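Local atomic coordinates of orotidine 5'-phosphate decarboxylase (Sulfolobus solfataricus, PDB entry 4DBD), a protein that probably catalyses the decarboxylation of orotidine 5'-monophosphate to UMP, the last step of de novo UMP synthesis, as a TIM-barrel homodimer. Residues V73-S86 with L97-V111. Residues are numbered along the deposited sequence; the frame is centred on the assembly and turned at random.
Sequences VERLSFANSFIAHS and LKRYLDANSKNLYLV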
loop_
_atom_site.group_PDB
_atom_site.type_symbol
_atom_site.label_atom_id
_atom_site.label_comp_id
_atom_site.label_asym_id
_atom_site.label_seq_id
_atom_site.Cartn_x
_atom_site.Cartn_y
_atom_site.Cartn_z
ATOM N N VAL A 73 10.376 2.802 -3.277
ATOM C CA VAL A 73 11.433 2.623 -2.285
ATOM C C VAL A 73 12.718 3.372 -2.620
ATOM O O VAL A 73 13.509 3.676 -1.730
ATOM C CB VAL A 73 11.766 1.134 -2.003
ATOM C CG1 VAL A 73 10.503 0.353 -1.529
ATOM C CG2 VAL A 73 12.398 0.484 -3.202
ATOM N N GLU A 74 12.946 3.672 -3.890
ATOM C CA GLU A 74 14.183 4.385 -4.217
ATOM C C GLU A 74 14.146 5.831 -3.702
ATOM O O GLU A 74 15.187 6.464 -3.555
ATOM C CB GLU A 74 14.521 4.305 -5.715
ATOM C CG GLU A 74 13.676 5.176 -6.614
ATOM C CD GLU A 74 13.873 4.852 -8.091
ATOM O OE1 GLU A 74 14.723 3.993 -8.421
ATOM O OE2 GLU A 74 13.164 5.456 -8.927
ATOM N N ARG A 75 12.949 6.321 -3.389
ATOM C CA ARG A 75 12.769 7.646 -2.791
ATOM C C ARG A 75 12.775 7.598 -1.259
ATOM O O ARG A 75 12.467 8.593 -0.602
ATOM C CB ARG A 75 11.453 8.283 -3.271
ATOM C CG ARG A 75 11.487 8.870 -4.684
ATOM C CD ARG A 75 11.599 7.810 -5.758
ATOM N NE ARG A 75 10.592 7.997 -6.808
ATOM C CZ ARG A 75 10.654 7.461 -8.026
ATOM N NH1 ARG A 75 11.680 6.702 -8.373
ATOM N NH2 ARG A 75 9.689 7.693 -8.905
ATOM N N LEU A 76 13.131 6.445 -0.697
ATOM C CA LEU A 76 13.103 6.242 0.750
ATOM C C LEU A 76 14.394 5.592 1.255
ATOM O O LEU A 76 14.372 4.784 2.187
ATOM C CB LEU A 76 11.890 5.376 1.134
ATOM C CG LEU A 76 10.530 5.839 0.614
ATOM C CD1 LEU A 76 9.532 4.675 0.558
ATOM C CD2 LEU A 76 9.965 6.987 1.435
ATOM N N SER A 77 15.520 5.966 0.652
ATOM C CA SER A 77 16.803 5.319 0.926
ATOM C C SER A 77 17.325 5.486 2.360
ATOM O O SER A 77 18.288 4.832 2.750
ATOM C CB SER A 77 17.854 5.813 -0.066
ATOM O OG SER A 77 17.798 7.221 -0.191
ATOM N N PHE A 78 16.701 6.350 3.147
ATOM C CA PHE A 78 17.136 6.515 4.534
ATOM C C PHE A 78 16.816 5.251 5.338
ATOM O O PHE A 78 17.428 4.983 6.368
ATOM C CB PHE A 78 16.490 7.742 5.170
ATOM C CG PHE A 78 14.994 7.686 5.212
ATOM C CD1 PHE A 78 14.334 7.066 6.264
ATOM C CD2 PHE A 78 14.246 8.246 4.192
ATOM C CE1 PHE A 78 12.955 7.021 6.297
ATOM C CE2 PHE A 78 12.868 8.203 4.222
ATOM C CZ PHE A 78 12.221 7.589 5.278
ATOM N N ALA A 79 15.867 4.467 4.837
ATOM C CA ALA A 79 15.406 3.257 5.520
ATOM C C ALA A 79 16.374 2.089 5.388
ATOM O O ALA A 79 17.010 1.909 4.344
ATOM C CB ALA A 79 14.043 2.849 4.986
ATOM N N ASN A 80 16.469 1.276 6.435
ATOM C CA ASN A 80 17.209 0.014 6.355
ATOM C C ASN A 80 16.365 -1.107 5.740
ATOM O O ASN A 80 16.900 -2.020 5.107
ATOM C CB ASN A 80 17.659 -0.447 7.752
ATOM C CG ASN A 80 18.415 0.611 8.504
ATOM O OD1 ASN A 80 17.923 1.161 9.489
ATOM N ND2 ASN A 80 19.628 0.914 8.044
ATOM N N SER A 81 15.051 -1.045 5.957
ATOM C CA SER A 81 14.169 -2.165 5.640
ATOM C C SER A 81 12.817 -1.668 5.164
ATOM O O SER A 81 12.427 -0.545 5.469
ATOM C CB SER A 81 13.953 -3.029 6.890
ATOM O OG SER A 81 15.182 -3.359 7.511
ATOM N N PHE A 82 12.090 -2.537 4.462
ATOM C CA PHE A 82 10.807 -2.187 3.874
ATOM C C PHE A 82 9.814 -3.330 4.041
ATOM O O PHE A 82 10.168 -4.493 3.892
ATOM C CB PHE A 82 10.968 -1.891 2.380
ATOM C CG PHE A 82 11.746 -0.645 2.097
ATOM C CD1 PHE A 82 11.120 0.588 2.094
ATOM C CD2 PHE A 82 13.108 -0.711 1.867
ATOM C CE1 PHE A 82 11.844 1.744 1.842
ATOM C CE2 PHE A 82 13.844 0.438 1.621
ATOM C CZ PHE A 82 13.216 1.661 1.608
ATOM N N ILE A 83 8.570 -2.984 4.354
ATOM C CA ILE A 83 7.500 -3.971 4.472
ATOM C C ILE A 83 6.667 -3.990 3.185
ATOM O O ILE A 83 6.251 -2.942 2.674
ATOM C CB ILE A 83 6.634 -3.689 5.714
ATOM C CG1 ILE A 83 7.474 -3.937 6.980
ATOM C CG2 ILE A 83 5.350 -4.530 5.691
ATOM C CD1 ILE A 83 6.776 -3.585 8.271
ATOM N N ALA A 84 6.488 -5.187 2.634
ATOM C CA ALA A 84 5.598 -5.401 1.491
ATOM C C ALA A 84 4.628 -6.522 1.803
ATOM O O ALA A 84 4.899 -7.358 2.664
ATOM C CB ALA A 84 6.400 -5.750 0.242
ATOM N N HIS A 85 3.501 -6.549 1.095
ATOM C CA HIS A 85 2.526 -7.634 1.257
ATOM C C HIS A 85 2.944 -8.877 0.497
ATOM O O HIS A 85 3.372 -8.784 -0.643
ATOM C CB HIS A 85 1.148 -7.197 0.762
ATOM C CG HIS A 85 0.302 -6.568 1.820
ATOM N ND1 HIS A 85 -0.273 -7.293 2.842
ATOM C CD2 HIS A 85 -0.061 -5.277 2.018
ATOM C CE1 HIS A 85 -0.954 -6.477 3.627
ATOM N NE2 HIS A 85 -0.841 -5.249 3.150
ATOM N N SER A 86 2.808 -10.042 1.132
ATOM C CA SER A 86 3.032 -11.306 0.434
ATOM C C SER A 86 1.981 -11.582 -0.631
ATOM O O SER A 86 2.288 -12.169 -1.672
ATOM C CB SER A 86 2.995 -12.485 1.422
ATOM O OG SER A 86 4.022 -12.390 2.385
ATOM N N LEU A 97 11.201 -6.399 -6.764
ATOM C CA LEU A 97 11.502 -5.597 -5.576
ATOM C C LEU A 97 12.661 -6.205 -4.778
ATOM O O LEU A 97 13.541 -5.480 -4.302
ATOM C CB LEU A 97 10.260 -5.445 -4.692
ATOM C CG LEU A 97 10.464 -4.689 -3.378
ATOM C CD1 LEU A 97 10.884 -3.245 -3.625
ATOM C CD2 LEU A 97 9.203 -4.749 -2.506
ATOM N N LYS A 98 12.659 -7.530 -4.636
ATOM C CA LYS A 98 13.731 -8.223 -3.915
ATOM C C LYS A 98 15.096 -7.991 -4.579
ATOM O O LYS A 98 16.070 -7.651 -3.894
ATOM C CB LYS A 98 13.416 -9.724 -3.745
ATOM C CG LYS A 98 14.430 -10.516 -2.913
ATOM C CD LYS A 98 14.555 -9.979 -1.501
ATOM C CE LYS A 98 15.157 -11.010 -0.548
ATOM N NZ LYS A 98 16.380 -11.682 -1.083
ATOM N N ARG A 99 15.163 -8.155 -5.901
ATOM C CA ARG A 99 16.403 -7.911 -6.625
ATOM C C ARG A 99 16.888 -6.491 -6.344
ATOM O O ARG A 99 18.078 -6.256 -6.118
ATOM C CB ARG A 99 16.216 -8.097 -8.144
ATOM C CG ARG A 99 15.507 -9.383 -8.576
ATOM C CD ARG A 99 16.434 -10.597 -8.666
ATOM N NE ARG A 99 16.849 -11.079 -7.351
ATOM C CZ ARG A 99 16.055 -11.738 -6.510
ATOM N NH1 ARG A 99 14.788 -11.984 -6.834
ATOM N NH2 ARG A 99 16.530 -12.140 -5.338
ATOM N N TYR A 100 15.963 -5.539 -6.370
ATOM C CA TYR A 100 16.312 -4.146 -6.144
ATOM C C TYR A 100 16.848 -3.896 -4.738
ATOM O O TYR A 100 17.870 -3.225 -4.555
ATOM C CB TYR A 100 15.123 -3.224 -6.391
ATOM C CG TYR A 100 15.495 -1.796 -6.111
ATOM C CD1 TYR A 100 16.131 -1.027 -7.074
ATOM C CD2 TYR A 100 15.259 -1.227 -4.865
ATOM C CE1 TYR A 100 16.506 0.279 -6.816
ATOM C CE2 TYR A 100 15.630 0.093 -4.592
ATOM C CZ TYR A 100 16.255 0.834 -5.578
ATOM O OH TYR A 100 16.632 2.136 -5.332
ATOM N N LEU A 101 16.148 -4.423 -3.740
ATOM C CA LEU A 101 16.535 -4.177 -2.357
ATOM C C LEU A 101 17.882 -4.835 -2.076
ATOM O O LEU A 101 18.728 -4.244 -1.394
ATOM C CB LEU A 101 15.449 -4.681 -1.388
ATOM C CG LEU A 101 14.113 -3.933 -1.455
ATOM C CD1 LEU A 101 13.027 -4.597 -0.570
ATOM C CD2 LEU A 101 14.234 -2.464 -1.112
ATOM N N ASP A 102 18.086 -6.039 -2.619
ATOM C CA ASP A 102 19.355 -6.747 -2.466
ATOM C C ASP A 102 20.521 -5.906 -2.993
ATOM O O ASP A 102 21.549 -5.779 -2.330
ATOM C CB ASP A 102 19.331 -8.093 -3.205
ATOM C CG ASP A 102 18.602 -9.175 -2.433
ATOM O OD1 ASP A 102 18.317 -8.965 -1.236
ATOM O OD2 ASP A 102 18.318 -10.240 -3.026
ATOM N N ALA A 103 20.350 -5.344 -4.191
ATOM C CA ALA A 103 21.392 -4.531 -4.834
ATOM C C ALA A 103 21.680 -3.252 -4.072
ATOM O O ALA A 103 22.777 -2.701 -4.167
ATOM C CB ALA A 103 21.004 -4.193 -6.261
ATOM N N ASN A 104 20.687 -2.769 -3.334
ATOM C CA ASN A 104 20.808 -1.532 -2.582
ATOM C C ASN A 104 20.971 -1.737 -1.062
ATOM O O ASN A 104 20.818 -0.789 -0.279
ATOM C CB ASN A 104 19.623 -0.598 -2.898
ATOM C CG ASN A 104 19.672 -0.045 -4.327
ATOM O OD1 ASN A 104 20.176 1.061 -4.564
ATOM N ND2 ASN A 104 19.135 -0.809 -5.282
ATOM N N SER A 105 21.316 -2.961 -0.664
ATOM C CA SER A 105 21.608 -3.311 0.738
ATOM C C SER A 105 20.450 -3.023 1.680
ATOM O O SER A 105 20.657 -2.521 2.797
ATOM C CB SER A 105 22.873 -2.601 1.244
ATOM O OG SER A 105 24.040 -3.114 0.618
ATOM N N LYS A 106 19.238 -3.329 1.230
ATOM C CA LYS A 106 18.046 -3.134 2.060
ATOM C C LYS A 106 17.429 -4.483 2.411
ATOM O O LYS A 106 17.549 -5.438 1.651
ATOM C CB LYS A 106 17.023 -2.283 1.303
ATOM C CG LYS A 106 17.572 -0.961 0.805
ATOM C CD LYS A 106 18.052 -0.111 1.972
ATOM C CE LYS A 106 18.564 1.244 1.494
ATOM N NZ LYS A 106 19.114 2.044 2.620
ATOM N N ASN A 107 16.778 -4.552 3.571
ATOM C CA ASN A 107 16.050 -5.749 3.978
ATOM C C ASN A 107 14.580 -5.680 3.557
ATOM O O ASN A 107 13.988 -4.594 3.503
ATOM C CB ASN A 107 16.099 -5.919 5.500
ATOM C CG ASN A 107 17.508 -6.029 6.040
ATOM O OD1 ASN A 107 18.325 -6.802 5.541
ATOM N ND2 ASN A 107 17.797 -5.252 7.078
ATOM N N LEU A 108 13.989 -6.845 3.297
ATOM C CA LEU A 108 12.565 -6.949 2.983
ATOM C C LEU A 108 11.859 -7.741 4.076
ATOM O O LEU A 108 12.347 -8.786 4.505
ATOM C CB LEU A 108 12.358 -7.651 1.623
ATOM C CG LEU A 108 10.934 -7.895 1.115
ATOM C CD1 LEU A 108 10.161 -6.579 0.963
ATOM C CD2 LEU A 108 10.923 -8.693 -0.198
ATOM N N TYR A 109 10.734 -7.210 4.546
ATOM C CA TYR A 109 9.828 -7.925 5.451
ATOM C C TYR A 109 8.507 -8.117 4.722
ATOM O O TYR A 109 7.975 -7.159 4.151
ATOM C CB TYR A 109 9.574 -7.090 6.708
ATOM C CG TYR A 109 10.733 -7.062 7.671
ATOM C CD1 TYR A 109 10.733 -7.865 8.803
ATOM C CD2 TYR A 109 11.823 -6.227 7.457
ATOM C CE1 TYR A 109 11.788 -7.846 9.693
ATOM C CE2 TYR A 109 12.888 -6.199 8.352
ATOM C CZ TYR A 109 12.859 -7.014 9.462
ATOM O OH TYR A 109 13.900 -7.009 10.354
ATOM N N LEU A 110 7.959 -9.335 4.748
ATOM C CA LEU A 110 6.700 -9.593 4.052
ATOM C C LEU A 110 5.548 -9.796 5.034
ATOM O O LEU A 110 5.697 -10.459 6.058
ATOM C CB LEU A 110 6.813 -10.807 3.138
ATOM C CG LEU A 110 7.773 -10.734 1.952
ATOM C CD1 LEU A 110 7.746 -12.053 1.196
ATOM C CD2 LEU A 110 7.402 -9.564 1.020
ATOM N N VAL A 111 4.399 -9.212 4.716
ATOM C CA VAL A 111 3.219 -9.349 5.560
ATOM C C VAL A 111 2.591 -10.733 5.389
ATOM O O VAL A 111 2.177 -11.108 4.284
ATOM C CB VAL A 111 2.183 -8.265 5.234
ATOM C CG1 VAL A 111 0.898 -8.521 6.028
ATOM C CG2 VAL A 111 2.758 -6.898 5.553
HETATM O O HOH W 1 19.717 -2.663 5.797
HETATM O O HOH W 2 0.199 -10.042 2.478
#
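Strands 81-85 and 107-111 are parallel neighbours in the TIM barrel, joined by helix 90-103 in a beta-alpha-beta crossover. Five backbone hydrogen bonds run from Asn107 N to Asn80 O at one end to Val111 N to Ala84 O at the other. Lys106 leads into the second strand. Its chain bends at chi2 (-61°) and passes CG by the edge of the Phe82 ring. Lys106 NZ donates to two carbonyls, Ala79 O at 2.7 Å and Ser77 O at 2.9 Å. With an alanine in its place, both carbonyls would probably lose their ammonium partner and the turn 76-79 its tie to the strand. On the helix side, Leu101 CD2 meets Phe82 CD2 at 3.6 Å. Val73 CG2 lies 3.5 Å from Tyr100 CE2. On the other sheet face, Asn107 ND2 donates in its amide plane to Ser81 OG (3.3 Å), also hydrogen-bonded to Glu55 OE2. Val111 CG2 sits over one face of the His85 ring, whose NE2 is hydrogen-bonded to Ala63 O of the second subunit. Ser86 OG reaches Val111 O (2.9 Å) from above the carbonyl plane. Apolar packing thus sets helix 90-103 against strand 81-85 and the end of helix 66-73, while the lysine's charge is probably eased by two backbone oxygens of the loop before strand 81-85.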